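Local coordinates for protein arginase (Thermus thermophilus, PDB 2EF5) that probably hydrolyses L-arginine to L-ornithine and urea with the help of two manganese ions per subunit, at residues G195-A200 with A242-E247. Sequence-based numbering, arbitrary orientation.
With GAI (guanidine), chain I.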
loop_
_atom_site.group_PDB
_atom_site.type_symbol
_atom_site.label_atom_id
_atom_site.label_comp_id
_atom_site.label_asym_id
_atom_site.label_seq_id
_atom_site.Cartn_x
_atom_site.Cartn_y
_atom_site.Cartn_z
ATOM N N GLY A 195 7.287 19.309 -7.544
ATOM C CA GLY A 195 7.830 20.609 -7.894
ATOM C C GLY A 195 7.412 20.932 -9.319
ATOM O O GLY A 195 7.298 20.032 -10.155
ATOM N N VAL A 196 7.190 22.213 -9.605
ATOM C CA VAL A 196 6.772 22.639 -10.939
ATOM C C VAL A 196 7.764 22.290 -12.049
ATOM O O VAL A 196 7.359 21.949 -13.158
ATOM C CB VAL A 196 6.502 24.168 -10.975
ATOM C CG1 VAL A 196 6.237 24.629 -12.403
ATOM C CG2 VAL A 196 5.318 24.499 -10.092
ATOM N N ALA A 197 9.057 22.378 -11.761
ATOM C CA ALA A 197 10.058 22.081 -12.777
ATOM C C ALA A 197 9.850 20.688 -13.382
ATOM O O ALA A 197 9.769 20.526 -14.603
ATOM C CB ALA A 197 11.452 22.197 -12.176
ATOM N N ARG A 198 9.763 19.683 -12.519
ATOM C CA ARG A 198 9.565 18.317 -12.971
ATOM C C ARG A 198 8.201 18.148 -13.642
ATOM O O ARG A 198 8.089 17.490 -14.676
ATOM C CB ARG A 198 9.701 17.352 -11.795
ATOM C CG ARG A 198 9.514 15.899 -12.180
ATOM C CD ARG A 198 9.832 14.973 -11.022
ATOM N NE ARG A 198 9.651 13.576 -11.402
ATOM C CZ ARG A 198 9.840 12.543 -10.587
ATOM N NH1 ARG A 198 10.224 12.741 -9.334
ATOM N NH2 ARG A 198 9.637 11.308 -11.026
ATOM N N ILE A 199 7.161 18.743 -13.068
ATOM C CA ILE A 199 5.829 18.635 -13.664
ATOM C C ILE A 199 5.783 19.238 -15.057
ATOM O O ILE A 199 5.177 18.664 -15.961
ATOM C CB ILE A 199 4.768 19.313 -12.788
ATOM C CG1 ILE A 199 4.569 18.495 -11.513
ATOM C CG2 ILE A 199 3.451 19.433 -13.545
ATOM C CD1 ILE A 199 3.642 19.137 -10.525
ATOM N N ALA A 200 6.421 20.391 -15.240
ATOM C CA ALA A 200 6.453 21.043 -16.547
ATOM C C ALA A 200 7.129 20.130 -17.568
ATOM O O ALA A 200 6.695 20.036 -18.715
ATOM C CB ALA A 200 7.198 22.370 -16.458
ATOM N N ALA A 242 4.192 29.845 -11.008
ATOM C CA ALA A 242 3.424 30.118 -12.219
ATOM C C ALA A 242 4.329 30.625 -13.338
ATOM O O ALA A 242 4.180 30.223 -14.491
ATOM C CB ALA A 242 2.306 31.132 -11.927
ATOM N N HIS A 243 5.270 31.511 -13.017
ATOM C CA HIS A 243 6.161 32.010 -14.055
ATOM C C HIS A 243 7.078 30.890 -14.543
ATOM O O HIS A 243 7.327 30.772 -15.743
ATOM C CB HIS A 243 6.974 33.212 -13.556
ATOM C CG HIS A 243 6.225 34.506 -13.625
ATOM N ND1 HIS A 243 6.038 35.194 -14.807
ATOM C CD2 HIS A 243 5.581 35.213 -12.670
ATOM C CE1 HIS A 243 5.311 36.272 -14.573
ATOM N NE2 HIS A 243 5.017 36.310 -13.287
ATOM N N LEU A 244 7.562 30.053 -13.630
ATOM C CA LEU A 244 8.428 28.949 -14.044
ATOM C C LEU A 244 7.692 28.037 -15.031
ATOM O O LEU A 244 8.237 27.655 -16.066
ATOM C CB LEU A 244 8.881 28.114 -12.845
ATOM C CG LEU A 244 9.780 26.945 -13.272
ATOM C CD1 LEU A 244 11.072 27.491 -13.883
ATOM C CD2 LEU A 244 10.090 26.063 -12.080
ATOM N N LEU A 245 6.453 27.686 -14.700
ATOM C CA LEU A 245 5.654 26.832 -15.572
ATOM C C LEU A 245 5.541 27.437 -16.966
ATOM O O LEU A 245 5.716 26.740 -17.973
ATOM C CB LEU A 245 4.252 26.636 -14.994
ATOM C CG LEU A 245 3.311 25.804 -15.871
ATOM C CD1 LEU A 245 3.889 24.403 -16.076
ATOM C CD2 LEU A 245 1.951 25.734 -15.211
ATOM N N MET A 246 5.247 28.731 -17.020
ATOM C CA MET A 246 5.117 29.426 -18.292
ATOM C C MET A 246 6.436 29.446 -19.061
ATOM O O MET A 246 6.448 29.229 -20.270
ATOM C CB MET A 246 4.635 30.868 -18.073
ATOM C CG MET A 246 3.249 31.004 -17.480
ATOM S SD MET A 246 1.914 30.263 -18.469
ATOM C CE MET A 246 1.579 28.791 -17.538
ATOM N N GLU A 247 7.540 29.703 -18.365
ATOM C CA GLU A 247 8.845 29.767 -19.020
ATOM C C GLU A 247 9.283 28.421 -19.600
ATOM O O GLU A 247 9.859 28.366 -20.690
ATOM C CB GLU A 247 9.913 30.278 -18.042
ATOM C CG GLU A 247 9.596 31.642 -17.429
ATOM C CD GLU A 247 10.536 32.003 -16.287
ATOM O OE1 GLU A 247 10.915 31.100 -15.519
ATOM O OE2 GLU A 247 10.882 33.190 -16.139
HETATM C C GAI I . 10.824 32.983 -12.478
HETATM N N1 GAI I . 10.965 31.713 -12.889
HETATM N N2 GAI I . 10.744 33.248 -11.172
HETATM N N3 GAI I . 10.769 33.978 -13.371
#
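Two neighbouring helices of the arginase alpha/beta fold meet where Val196 and Ala200 of helix 196-206 face Leu244 and Leu245 of helix 239-252. The axes of the short segments run nearly parallel, at 28° and 9.3 Å apart. Val196 CG1, anti to the backbone N (chi1 173°), lies 3.8 Å from Leu245 CB, and the two side chains cross at about a right angle. Leu245 then sends its CD1 to within 3.9 Å of Ala200 CB; the small Ala200 is consistent with the close approach of its CA to Leu245 CA, 5.9 Å. Leu244 CD2 rests over the first turn, 3.8 Å from Ala197 N. No hydrogen bond crosses; the side chains that meet are all aliphatic. Beyond them, in a pocket that shares no residue with the manganese site, a bound guanidine is gripped by Glu247, N1 giving to OE1 at 2.7 Å and N3 to OE2 at 2.9 Å, the latter nearly straight at 173°. An alanine here, lacking the carboxylate, would probably leave guanidine N1 and N3 without their mates and the ligand loosely held. His243 CB also borders the ligand, while its ND1 is hydrogen-bonded to Ser283 OG. The two helices lead into strands 212-217 and 255-261, neighbours in the parallel sheet, as adjacent crossover helices of the arginase fold.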